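Local coordinates for putative rubredoxin reductase (Rhodopseudomonas palustris, PDB 3FG2), which carries FAD and probably passes electrons from NADH to the ferredoxin that serves the cytochrome P450 CYP199A2, at residues 106-111 and 237-242; 257-262 and 275-280. All blocks are in the same frame, centred on the assembly; numbering follows the deposited sequence.

Contact 1 (106-111 and 237-242). With FAD (flavin-adenine dinucleotide), chain B.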
ATOM      1  N   THR A 106       6.403  10.737   3.599  1.00 24.99           N
ATOM      2  CA  THR A 106       6.748  10.780   2.186  1.00 24.86           C
ATOM      3  C   THR A 106       6.369   9.537   1.396  1.00 25.09           C
ATOM      4  O   THR A 106       6.540   9.503   0.178  1.00 23.74           O
ATOM      5  CB  THR A 106       8.260  11.010   2.022  1.00 26.40           C
ATOM      6  OG1 THR A 106       8.976  10.031   2.787  1.00 25.01           O
ATOM      7  CG2 THR A 106       8.642  12.397   2.516  1.00 25.69           C
ATOM      8  N   GLY A 107       5.866   8.520   2.089  1.00 24.89           N
ATOM      9  CA  GLY A 107       5.470   7.298   1.419  1.00 24.83           C
ATOM     10  C   GLY A 107       6.596   6.644   0.637  1.00 25.54           C
ATOM     11  O   GLY A 107       7.769   6.734   1.013  1.00 24.20           O
ATOM     12  N   ALA A 108       6.226   5.983  -0.456  1.00 26.76           N
ATOM     13  CA  ALA A 108       7.183   5.295  -1.316  1.00 29.63           C
ATOM     14  C   ALA A 108       6.840   5.527  -2.788  1.00 30.63           C
ATOM     15  O   ALA A 108       5.686   5.793  -3.124  1.00 30.97           O
ATOM     16  CB  ALA A 108       7.178   3.811  -1.002  1.00 29.74           C
ATOM     17  N   ARG A 109       7.848   5.422  -3.654  1.00 30.93           N
ATOM     18  CA  ARG A 109       7.672   5.637  -5.087  1.00 30.53           C
ATOM     19  C   ARG A 109       7.837   4.367  -5.915  1.00 30.89           C
ATOM     20  O   ARG A 109       8.311   3.345  -5.419  1.00 30.99           O
ATOM     21  CB  ARG A 109       8.678   6.680  -5.580  1.00 32.42           C
ATOM     22  CG  ARG A 109      10.157   6.298  -5.379  1.00 31.31           C
ATOM     23  CD  ARG A 109      11.079   7.396  -5.923  1.00 30.72           C
ATOM     24  NE  ARG A 109      12.500   7.103  -5.726  1.00 33.42           N
ATOM     25  CZ  ARG A 109      13.121   7.116  -4.548  1.00 33.97           C
ATOM     26  NH1 ARG A 109      12.451   7.412  -3.441  1.00 33.08           N
ATOM     27  NH2 ARG A 109      14.417   6.834  -4.474  1.00 35.87           N
ATOM     28  N   ASN A 110       7.444   4.439  -7.183  1.00 30.16           N
ATOM     29  CA  ASN A 110       7.571   3.305  -8.096  1.00 31.19           C
ATOM     30  C   ASN A 110       9.033   2.921  -8.268  1.00 29.49           C
ATOM     31  O   ASN A 110       9.909   3.780  -8.281  1.00 28.75           O
ATOM     32  CB  ASN A 110       7.036   3.657  -9.491  1.00 33.08           C
ATOM     33  CG  ASN A 110       5.532   3.817  -9.532  1.00 35.98           C
ATOM     34  OD1 ASN A 110       4.790   2.883  -9.233  1.00 38.86           O
ATOM     35  ND2 ASN A 110       5.074   5.002  -9.923  1.00 35.01           N
ATOM     36  N   ARG A 111       9.296   1.628  -8.404  1.00 29.25           N
ATOM     37  CA  ARG A 111      10.653   1.160  -8.657  1.00 29.11           C
ATOM     38  C   ARG A 111      10.683   0.981 -10.177  1.00 26.35           C
ATOM     39  O   ARG A 111       9.940   0.172 -10.720  1.00 26.78           O
ATOM     40  CB  ARG A 111      10.900  -0.179  -7.975  1.00 33.42           C
ATOM     41  CG  ARG A 111      12.293  -0.721  -8.192  1.00 36.23           C
ATOM     42  CD  ARG A 111      12.330  -2.189  -7.860  1.00 41.63           C
ATOM     43  NE  ARG A 111      13.675  -2.736  -7.951  1.00 46.61           N
ATOM     44  CZ  ARG A 111      13.937  -4.033  -8.069  1.00 50.73           C
ATOM     45  NH1 ARG A 111      12.936  -4.910  -8.118  1.00 49.91           N
ATOM     46  NH2 ARG A 111      15.197  -4.455  -8.126  1.00 51.91           N
ATOM     47  N   VAL A 237       6.576  -3.833 -10.194  1.00 26.90           N
ATOM     48  CA  VAL A 237       7.612  -4.684  -9.626  1.00 28.65           C
ATOM     49  C   VAL A 237       8.190  -4.110  -8.344  1.00 29.62           C
ATOM     50  O   VAL A 237       9.402  -4.150  -8.132  1.00 34.02           O
ATOM     51  CB  VAL A 237       8.770  -4.910 -10.615  1.00 27.20           C
ATOM     52  CG1 VAL A 237       8.263  -5.668 -11.833  1.00 27.15           C
ATOM     53  CG2 VAL A 237       9.393  -3.576 -11.008  1.00 26.07           C
ATOM     54  N   GLY A 238       7.329  -3.568  -7.492  1.00 28.35           N
ATOM     55  CA  GLY A 238       7.813  -3.025  -6.238  1.00 25.99           C
ATOM     56  C   GLY A 238       7.977  -1.520  -6.162  1.00 23.86           C
ATOM     57  O   GLY A 238       7.943  -0.809  -7.168  1.00 21.75           O
ATOM     58  N   VAL A 239       8.168  -1.045  -4.938  1.00 23.10           N
ATOM     59  CA  VAL A 239       8.340   0.371  -4.662  1.00 22.48           C
ATOM     60  C   VAL A 239       9.677   0.612  -3.988  1.00 22.62           C
ATOM     61  O   VAL A 239      10.437  -0.320  -3.732  1.00 23.97           O
ATOM     62  CB  VAL A 239       7.243   0.889  -3.705  1.00 22.30           C
ATOM     63  CG1 VAL A 239       5.878   0.707  -4.331  1.00 21.30           C
ATOM     64  CG2 VAL A 239       7.321   0.137  -2.377  1.00 20.13           C
ATOM     65  N   ILE A 240       9.948   1.878  -3.706  1.00 22.88           N
ATOM     66  CA  ILE A 240      11.162   2.286  -3.027  1.00 24.47           C
ATOM     67  C   ILE A 240      10.736   3.319  -2.003  1.00 25.00           C
ATOM     68  O   ILE A 240      10.246   4.392  -2.361  1.00 25.76           O
ATOM     69  CB  ILE A 240      12.161   2.973  -3.967  1.00 25.66           C
ATOM     70  CG1 ILE A 240      12.599   2.022  -5.079  1.00 25.65           C
ATOM     71  CG2 ILE A 240      13.373   3.440  -3.167  1.00 24.32           C
ATOM     72  CD1 ILE A 240      13.516   2.691  -6.091  1.00 26.60           C
ATOM     73  N   PRO A 241      10.893   3.007  -0.710  1.00 26.41           N
ATOM     74  CA  PRO A 241      10.499   3.986   0.313  1.00 26.14           C
ATOM     75  C   PRO A 241      11.277   5.285   0.085  1.00 24.76           C
ATOM     76  O   PRO A 241      12.475   5.251  -0.176  1.00 23.07           O
ATOM     77  CB  PRO A 241      10.893   3.295   1.622  1.00 26.39           C
ATOM     78  CG  PRO A 241      10.752   1.836   1.296  1.00 27.26           C
ATOM     79  CD  PRO A 241      11.356   1.751  -0.097  1.00 26.00           C
ATOM     80  N   ASN A 242      10.598   6.422   0.172  1.00 25.76           N
ATOM     81  CA  ASN A 242      11.268   7.701  -0.033  1.00 27.80           C
ATOM     82  C   ASN A 242      12.028   8.115   1.225  1.00 28.38           C
ATOM     83  O   ASN A 242      11.492   8.810   2.087  1.00 28.11           O
ATOM     84  CB  ASN A 242      10.247   8.777  -0.419  1.00 28.50           C
ATOM     85  CG  ASN A 242       9.517   8.451  -1.716  1.00 31.34           C
ATOM     86  OD1 ASN A 242      10.139   8.238  -2.761  1.00 30.66           O
ATOM     87  ND2 ASN A 242       8.190   8.411  -1.652  1.00 31.33           N
TER
HETATM   88  PA  FAD B 449       1.170   7.891   0.320  1.00 26.04           P
HETATM   89  O1A FAD B 449       1.911   7.325  -0.837  1.00 24.05           O
HETATM   90  O2A FAD B 449      -0.183   7.869   0.365  1.00 25.47           O
HETATM   91  O5B FAD B 449       1.503   9.381   0.139  1.00 24.90           O
HETATM   92  C5B FAD B 449       2.859   9.928   0.075  1.00 25.89           C
HETATM   93  C4B FAD B 449       2.659  11.380  -0.411  1.00 25.82           C
HETATM   94  O4B FAD B 449       3.892  12.122  -0.074  1.00 24.46           O
HETATM   95  C3B FAD B 449       2.472  11.556  -1.929  1.00 27.30           C
HETATM   96  O3B FAD B 449       1.426  12.382  -2.335  1.00 30.34           O
HETATM   97  C2B FAD B 449       3.855  11.949  -2.367  1.00 27.08           C
HETATM   98  O2B FAD B 449       3.891  12.562  -3.619  1.00 27.50           O
HETATM   99  C1B FAD B 449       4.236  12.896  -1.269  1.00 27.42           C
HETATM  100  N9A FAD B 449       5.661  13.176  -1.083  1.00 28.16           N
HETATM  101  C8A FAD B 449       6.704  12.299  -1.240  1.00 28.21           C
HETATM  102  N7A FAD B 449       7.887  12.854  -1.006  1.00 29.32           N
HETATM  103  C5A FAD B 449       7.614  14.151  -0.681  1.00 29.92           C
HETATM  104  C6A FAD B 449       8.495  15.284  -0.320  1.00 31.86           C
HETATM  105  N6A FAD B 449       9.804  15.213  -0.249  1.00 33.57           N
HETATM  106  N1A FAD B 449       7.835  16.467  -0.051  1.00 32.68           N
HETATM  107  C2A FAD B 449       6.467  16.586  -0.112  1.00 32.09           C
HETATM  108  N3A FAD B 449       5.593  15.603  -0.435  1.00 31.63           N
HETATM  109  C4A FAD B 449       6.215  14.399  -0.712  1.00 29.84           C
HETATM  110  N1  FAD B 449      -3.722  -0.276   1.066  1.00 20.90           N
HETATM  111  C2  FAD B 449      -4.729  -0.943   1.630  1.00 21.55           C
HETATM  112  O2  FAD B 449      -4.732  -1.196   2.796  1.00 21.84           O
HETATM  113  N3  FAD B 449      -5.864  -1.387   0.874  1.00 21.24           N
HETATM  114  C4  FAD B 449      -5.970  -1.140  -0.484  1.00 23.27           C
HETATM  115  O4  FAD B 449      -6.951  -1.528  -1.092  1.00 25.16           O
HETATM  116  C4X FAD B 449      -4.874  -0.407  -1.111  1.00 22.39           C
HETATM  117  N5  FAD B 449      -4.926  -0.127  -2.436  1.00 22.12           N
HETATM  118  C5X FAD B 449      -3.877   0.577  -2.999  1.00 20.30           C
HETATM  119  C6  FAD B 449      -3.955   0.874  -4.389  1.00 19.35           C
HETATM  120  C7  FAD B 449      -2.961   1.578  -5.037  1.00 18.35           C
HETATM  121  C7M FAD B 449      -3.093   1.869  -6.519  1.00 18.38           C
HETATM  122  C8  FAD B 449      -1.786   2.037  -4.287  1.00 18.14           C
HETATM  123  C8M FAD B 449      -0.660   2.815  -4.931  1.00 13.57           C
HETATM  124  C9  FAD B 449      -1.695   1.745  -2.910  1.00 17.70           C
HETATM  125  C9A FAD B 449      -2.727   1.025  -2.261  1.00 20.48           C
HETATM  126  N10 FAD B 449      -2.706   0.701  -0.840  1.00 21.33           N
HETATM  127  C10 FAD B 449      -3.738   0.013  -0.266  1.00 20.51           C
HETATM  128  C1' FAD B 449      -1.532   1.161  -0.057  1.00 18.76           C
HETATM  129  C2' FAD B 449      -1.809   2.564   0.565  1.00 20.47           C
HETATM  130  O2' FAD B 449      -2.167   3.444  -0.477  1.00 21.53           O
HETATM  131  C3' FAD B 449      -0.546   3.018   1.268  1.00 19.73           C
HETATM  132  O3' FAD B 449      -0.237   2.115   2.324  1.00 19.89           O
HETATM  133  C4' FAD B 449      -0.745   4.413   1.835  1.00 21.07           C
HETATM  134  O4' FAD B 449      -1.068   5.350   0.774  1.00 19.28           O
HETATM  135  C5' FAD B 449       0.531   4.838   2.520  1.00 21.06           C
HETATM  136  O5' FAD B 449       0.301   6.305   3.056  1.00 21.57           O
HETATM  137  P   FAD B 449       1.450   7.273   3.070  1.00 24.67           P
HETATM  138  O1P FAD B 449       0.791   8.538   3.688  1.00 26.46           O
HETATM  139  O2P FAD B 449       2.581   6.810   3.741  1.00 25.23           O
HETATM  140  O3P FAD B 449       1.887   7.565   1.702  1.00 26.60           O
HETATM  141  O   HOH W   1       5.095   0.010  -8.384  1.00 39.28           O
HETATM  142  O   HOH W   2       7.402  -0.984 -10.186  1.00 22.48           O

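Contact 2 (257-262 and 275-280). With FAD (flavin-adenine dinucleotide), chain B.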
ATOM      1  N   ILE A 257      12.633   4.845   6.600  1.00 26.79           N
ATOM      2  CA  ILE A 257      13.258   5.760   7.554  1.00 26.94           C
ATOM      3  C   ILE A 257      13.131   5.119   8.935  1.00 26.27           C
ATOM      4  O   ILE A 257      12.025   4.886   9.419  1.00 26.93           O
ATOM      5  CB  ILE A 257      12.547   7.131   7.565  1.00 28.61           C
ATOM      6  CG1 ILE A 257      12.417   7.659   6.137  1.00 28.11           C
ATOM      7  CG2 ILE A 257      13.332   8.129   8.424  1.00 27.17           C
ATOM      8  CD1 ILE A 257      11.687   8.988   6.036  1.00 26.68           C
ATOM      9  N   ILE A 258      14.263   4.838   9.570  1.00 26.80           N
ATOM     10  CA  ILE A 258      14.262   4.189  10.875  1.00 26.80           C
ATOM     11  C   ILE A 258      13.708   5.035  12.017  1.00 27.24           C
ATOM     12  O   ILE A 258      14.073   6.198  12.185  1.00 26.33           O
ATOM     13  CB  ILE A 258      15.680   3.690  11.242  1.00 27.09           C
ATOM     14  CG1 ILE A 258      16.093   2.571  10.277  1.00 27.35           C
ATOM     15  CG2 ILE A 258      15.703   3.164  12.671  1.00 24.31           C
ATOM     16  CD1 ILE A 258      17.555   2.159  10.392  1.00 26.04           C
ATOM     17  N   VAL A 259      12.811   4.420  12.788  1.00 26.96           N
ATOM     18  CA  VAL A 259      12.166   5.061  13.931  1.00 27.07           C
ATOM     19  C   VAL A 259      11.968   4.031  15.053  1.00 26.49           C
ATOM     20  O   VAL A 259      11.917   2.830  14.792  1.00 24.27           O
ATOM     21  CB  VAL A 259      10.789   5.664  13.526  1.00 27.55           C
ATOM     22  CG1 VAL A 259      10.978   6.745  12.469  1.00 24.56           C
ATOM     23  CG2 VAL A 259       9.874   4.574  12.995  1.00 27.84           C
ATOM     24  N   ASP A 260      11.871   4.499  16.298  1.00 27.73           N
ATOM     25  CA  ASP A 260      11.684   3.592  17.433  1.00 28.45           C
ATOM     26  C   ASP A 260      10.212   3.254  17.683  1.00 29.04           C
ATOM     27  O   ASP A 260       9.363   3.513  16.835  1.00 29.71           O
ATOM     28  CB  ASP A 260      12.306   4.178  18.712  1.00 28.77           C
ATOM     29  CG  ASP A 260      11.708   5.522  19.107  1.00 28.83           C
ATOM     30  OD1 ASP A 260      10.597   5.864  18.636  1.00 28.26           O
ATOM     31  OD2 ASP A 260      12.357   6.235  19.909  1.00 30.91           O
ATOM     32  N   GLN A 261       9.918   2.673  18.844  1.00 29.95           N
ATOM     33  CA  GLN A 261       8.550   2.291  19.195  1.00 31.10           C
ATOM     34  C   GLN A 261       7.549   3.436  19.093  1.00 30.48           C
ATOM     35  O   GLN A 261       6.366   3.216  18.840  1.00 31.08           O
ATOM     36  CB  GLN A 261       8.502   1.735  20.616  1.00 33.58           C
ATOM     37  CG  GLN A 261       9.272   0.450  20.807  1.00 38.26           C
ATOM     38  CD  GLN A 261       9.313   0.001  22.260  1.00 41.11           C
ATOM     39  OE1 GLN A 261       9.885  -1.045  22.578  1.00 43.27           O
ATOM     40  NE2 GLN A 261       8.711   0.789  23.149  1.00 41.12           N
ATOM     41  N   GLN A 262       8.019   4.658  19.292  1.00 29.29           N
ATOM     42  CA  GLN A 262       7.128   5.802  19.235  1.00 29.50           C
ATOM     43  C   GLN A 262       7.164   6.527  17.903  1.00 28.94           C
ATOM     44  O   GLN A 262       6.663   7.648  17.783  1.00 30.45           O
ATOM     45  CB  GLN A 262       7.442   6.758  20.386  1.00 32.14           C
ATOM     46  CG  GLN A 262       6.879   6.277  21.720  1.00 35.35           C
ATOM     47  CD  GLN A 262       7.438   7.040  22.905  1.00 39.52           C
ATOM     48  OE1 GLN A 262       7.609   8.261  22.853  1.00 42.18           O
ATOM     49  NE2 GLN A 262       7.713   6.324  23.990  1.00 39.48           N
ATOM     50  N   ASP A 275       4.114   4.409   4.830  1.00 21.49           N
ATOM     51  CA  ASP A 275       4.935   3.566   3.978  1.00 21.77           C
ATOM     52  C   ASP A 275       6.432   3.853   4.082  1.00 21.83           C
ATOM     53  O   ASP A 275       7.244   2.951   3.895  1.00 22.17           O
ATOM     54  CB  ASP A 275       4.493   3.719   2.523  1.00 20.26           C
ATOM     55  CG  ASP A 275       3.221   2.951   2.211  1.00 21.20           C
ATOM     56  OD1 ASP A 275       2.554   2.464   3.152  1.00 18.31           O
ATOM     57  OD2 ASP A 275       2.888   2.838   1.011  1.00 21.20           O
ATOM     58  N   CYS A 276       6.797   5.095   4.392  1.00 23.25           N
ATOM     59  CA  CYS A 276       8.209   5.465   4.465  1.00 24.65           C
ATOM     60  C   CYS A 276       8.912   5.067   5.751  1.00 26.36           C
ATOM     61  O   CYS A 276      10.144   5.108   5.824  1.00 27.34           O
ATOM     62  CB  CYS A 276       8.374   6.979   4.266  1.00 25.43           C
ATOM     63  SG  CYS A 276       8.041   8.008   5.745  1.00 24.61           S
ATOM     64  N   ALA A 277       8.141   4.662   6.756  1.00 27.64           N
ATOM     65  CA  ALA A 277       8.714   4.312   8.053  1.00 29.24           C
ATOM     66  C   ALA A 277       9.058   2.846   8.337  1.00 29.70           C
ATOM     67  O   ALA A 277       8.251   1.943   8.102  1.00 29.82           O
ATOM     68  CB  ALA A 277       7.805   4.851   9.161  1.00 28.62           C
ATOM     69  N   LEU A 278      10.268   2.637   8.860  1.00 29.21           N
ATOM     70  CA  LEU A 278      10.776   1.316   9.237  1.00 29.74           C
ATOM     71  C   LEU A 278      10.809   1.377  10.770  1.00 30.05           C
ATOM     72  O   LEU A 278      11.836   1.697  11.378  1.00 29.62           O
ATOM     73  CB  LEU A 278      12.194   1.116   8.690  1.00 29.18           C
ATOM     74  CG  LEU A 278      12.716  -0.313   8.510  1.00 32.24           C
ATOM     75  CD1 LEU A 278      14.212  -0.254   8.209  1.00 30.71           C
ATOM     76  CD2 LEU A 278      12.453  -1.155   9.758  1.00 31.89           C
ATOM     77  N   PHE A 279       9.673   1.067  11.382  1.00 28.54           N
ATOM     78  CA  PHE A 279       9.517   1.143  12.826  1.00 27.19           C
ATOM     79  C   PHE A 279       9.813  -0.103  13.649  1.00 28.72           C
ATOM     80  O   PHE A 279       9.827  -1.229  13.150  1.00 27.93           O
ATOM     81  CB  PHE A 279       8.094   1.595  13.141  1.00 25.72           C
ATOM     82  CG  PHE A 279       7.051   0.580  12.781  1.00 23.12           C
ATOM     83  CD1 PHE A 279       6.490  -0.237  13.758  1.00 21.55           C
ATOM     84  CD2 PHE A 279       6.646   0.421  11.455  1.00 21.95           C
ATOM     85  CE1 PHE A 279       5.531  -1.203  13.419  1.00 22.43           C
ATOM     86  CE2 PHE A 279       5.697  -0.535  11.103  1.00 20.00           C
ATOM     87  CZ  PHE A 279       5.132  -1.349  12.085  1.00 19.98           C
ATOM     88  N   GLU A 280      10.026   0.131  14.936  1.00 29.88           N
ATOM     89  CA  GLU A 280      10.294  -0.927  15.889  1.00 31.89           C
ATOM     90  C   GLU A 280       8.931  -1.392  16.395  1.00 30.66           C
ATOM     91  O   GLU A 280       8.156  -0.584  16.896  1.00 30.45           O
ATOM     92  CB  GLU A 280      11.133  -0.367  17.040  1.00 35.57           C
ATOM     93  CG  GLU A 280      11.453  -1.376  18.132  1.00 43.91           C
ATOM     94  CD  GLU A 280      12.230  -0.766  19.291  1.00 47.74           C
ATOM     95  OE1 GLU A 280      12.455  -1.489  20.288  1.00 50.33           O
ATOM     96  OE2 GLU A 280      12.615   0.426  19.208  1.00 49.64           O
TER
HETATM   97  PA  FAD B 449       1.170   7.891   0.320  1.00 26.04           P
HETATM   98  O1A FAD B 449       1.911   7.325  -0.837  1.00 24.05           O
HETATM   99  O2A FAD B 449      -0.183   7.869   0.365  1.00 25.47           O
HETATM  100  O5B FAD B 449       1.503   9.381   0.139  1.00 24.90           O
HETATM  101  C5B FAD B 449       2.859   9.928   0.075  1.00 25.89           C
HETATM  102  C4B FAD B 449       2.659  11.380  -0.411  1.00 25.82           C
HETATM  103  O4B FAD B 449       3.892  12.122  -0.074  1.00 24.46           O
HETATM  104  C3B FAD B 449       2.472  11.556  -1.929  1.00 27.30           C
HETATM  105  O3B FAD B 449       1.426  12.382  -2.335  1.00 30.34           O
HETATM  106  C2B FAD B 449       3.855  11.949  -2.367  1.00 27.08           C
HETATM  107  O2B FAD B 449       3.891  12.562  -3.619  1.00 27.50           O
HETATM  108  C1B FAD B 449       4.236  12.896  -1.269  1.00 27.42           C
HETATM  109  N9A FAD B 449       5.661  13.176  -1.083  1.00 28.16           N
HETATM  110  C8A FAD B 449       6.704  12.299  -1.240  1.00 28.21           C
HETATM  111  N7A FAD B 449       7.887  12.854  -1.006  1.00 29.32           N
HETATM  112  C5A FAD B 449       7.614  14.151  -0.681  1.00 29.92           C
HETATM  113  C6A FAD B 449       8.495  15.284  -0.320  1.00 31.86           C
HETATM  114  N6A FAD B 449       9.804  15.213  -0.249  1.00 33.57           N
HETATM  115  N1A FAD B 449       7.835  16.467  -0.051  1.00 32.68           N
HETATM  116  C2A FAD B 449       6.467  16.586  -0.112  1.00 32.09           C
HETATM  117  N3A FAD B 449       5.593  15.603  -0.435  1.00 31.63           N
HETATM  118  C4A FAD B 449       6.215  14.399  -0.712  1.00 29.84           C
HETATM  119  N1  FAD B 449      -3.722  -0.276   1.066  1.00 20.90           N
HETATM  120  C2  FAD B 449      -4.729  -0.943   1.630  1.00 21.55           C
HETATM  121  O2  FAD B 449      -4.732  -1.196   2.796  1.00 21.84           O
HETATM  122  N3  FAD B 449      -5.864  -1.387   0.874  1.00 21.24           N
HETATM  123  C4  FAD B 449      -5.970  -1.140  -0.484  1.00 23.27           C
HETATM  124  O4  FAD B 449      -6.951  -1.528  -1.092  1.00 25.16           O
HETATM  125  C4X FAD B 449      -4.874  -0.407  -1.111  1.00 22.39           C
HETATM  126  N5  FAD B 449      -4.926  -0.127  -2.436  1.00 22.12           N
HETATM  127  C5X FAD B 449      -3.877   0.577  -2.999  1.00 20.30           C
HETATM  128  C6  FAD B 449      -3.955   0.874  -4.389  1.00 19.35           C
HETATM  129  C7  FAD B 449      -2.961   1.578  -5.037  1.00 18.35           C
HETATM  130  C7M FAD B 449      -3.093   1.869  -6.519  1.00 18.38           C
HETATM  131  C8  FAD B 449      -1.786   2.037  -4.287  1.00 18.14           C
HETATM  132  C8M FAD B 449      -0.660   2.815  -4.931  1.00 13.57           C
HETATM  133  C9  FAD B 449      -1.695   1.745  -2.910  1.00 17.70           C
HETATM  134  C9A FAD B 449      -2.727   1.025  -2.261  1.00 20.48           C
HETATM  135  N10 FAD B 449      -2.706   0.701  -0.840  1.00 21.33           N
HETATM  136  C10 FAD B 449      -3.738   0.013  -0.266  1.00 20.51           C
HETATM  137  C1' FAD B 449      -1.532   1.161  -0.057  1.00 18.76           C
HETATM  138  C2' FAD B 449      -1.809   2.564   0.565  1.00 20.47           C
HETATM  139  O2' FAD B 449      -2.167   3.444  -0.477  1.00 21.53           O
HETATM  140  C3' FAD B 449      -0.546   3.018   1.268  1.00 19.73           C
HETATM  141  O3' FAD B 449      -0.237   2.115   2.324  1.00 19.89           O
HETATM  142  C4' FAD B 449      -0.745   4.413   1.835  1.00 21.07           C
HETATM  143  O4' FAD B 449      -1.068   5.350   0.774  1.00 19.28           O
HETATM  144  C5' FAD B 449       0.531   4.838   2.520  1.00 21.06           C
HETATM  145  O5' FAD B 449       0.301   6.305   3.056  1.00 21.57           O
HETATM  146  P   FAD B 449       1.450   7.273   3.070  1.00 24.67           P
HETATM  147  O1P FAD B 449       0.791   8.538   3.688  1.00 26.46           O
HETATM  148  O2P FAD B 449       2.581   6.810   3.741  1.00 25.23           O
HETATM  149  O3P FAD B 449       1.887   7.565   1.702  1.00 26.60           O

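Contact 1 (106-111 and 237-242)
Asn242 meets Thr106 and Arg109 through separate atoms of its amide, and the contact is tightest around it. Its ND2 donates to Thr106 O (2.7 Å), arriving from above that carbonyl plane, while OD1 takes a bond from Arg109 NH1 with the guanidinium and amide planes only 16° apart. Thr106 OG1 returns a bond to Asn242 O on a lone pair (2.9 Å). Arg109 CG, tucked between the backbone N and the carbonyl carbon (chi1 60°), lies 3.3 Å from Asn242 OD1, and Ile240 CG2 sits over one guanidinium face. Arg109 and Ile240 form the hydrogen-bonded pair of a two-stranded antiparallel ribbon; on the ribbon face opposite them Ala108 CB rests 3.6 Å from Pro241 CA. Toward Arg111 the contact opens to solvent. Arg111 N still bonds Gly238 O, but one water links Asn110 OD1 to Gly238 O and a second joins Arg111 O with Val237 N. The ribbon follows strands 101-104 and 232-235, and so connects the FAD-binding Rossmann-type sheet with the second, probably NAD-binding, sheet, as in related pyridine nucleotide-disulphide oxidoreductases; it leads into helix 244-248, where Glu244 forms a salt bridge with Arg109.

Contact 2 (257-262 and 275-280)
Ile257 and Cys276 open a run of backbone hydrogen bonds between two parallel strands. Ile257 N donates to Cys276 O (2.6 Å), nearly along the C=O axis, and Leu278 N answers to Ile257 O (2.9 Å) from well above the carbonyl plane. Val259 N then reaches Leu278 O at 3.2 Å. The last link, Glu280 N to Val259 O, is weak. Within segment 257-262, Asp260 OD1 accepts from Gln262 N, an Asx turn.

Strand 277-281 is the middle of a three-stranded mixed sheet, parallel to 257-259 and antiparallel to 286-288, within the FAD-binding part of a pyridine nucleotide-disulphide oxidoreductase fold.

Apolar contacts divide between the two faces. On one, Val259 CG2 lies 3.5 Å from Phe279 CB; CG of Phe279 stands between the backbone N and the carbonyl carbon (chi1 68°), and its ring leads away to Tyr314, which it meets edge-to-face, and to helix 293-306. On the opposite face Ile258 and Leu278 lie side by side, CG1 to CD1 at 4.0 Å. At the start of the strand Ile257 CD1 reaches Cys276 SG.

Polar side chains meet at the far end without bonding each other. Gln261 CG packs 3.5 Å from Glu280 CD, the amide and carboxylate planes 58° apart.

Ligand bonds come from the opposite end, where Asp275 N donates to FAD O2P and Asp275 OD1 accepts from the ribityl hydroxyl O3' (2.9 Å).

Contacts 1 and 2 lie about 16 Å apart, centre to centre, and meet beside the FAD. Cys276 of contact 2 fits against the 106-107 loop of contact 1, its CB 3.3 Å from Gly107 O and 3.4 Å from Thr106 OG1. Next to it, Gly107 CA lies 3.9 Å from Asp275 CB. Segments 106-111 and 275-280 touch different parts of the cofactor: Thr106 CG2 approaches adenine atom N7A (3.6 Å) and Gly107 CA, with no side chain, comes within 3.6 Å of the bridging O3P, whereas Asp275 lies on the flavin side of the diphosphate. Asn242 O and Ile257 CD1 join the other two segments at 4.0 Å.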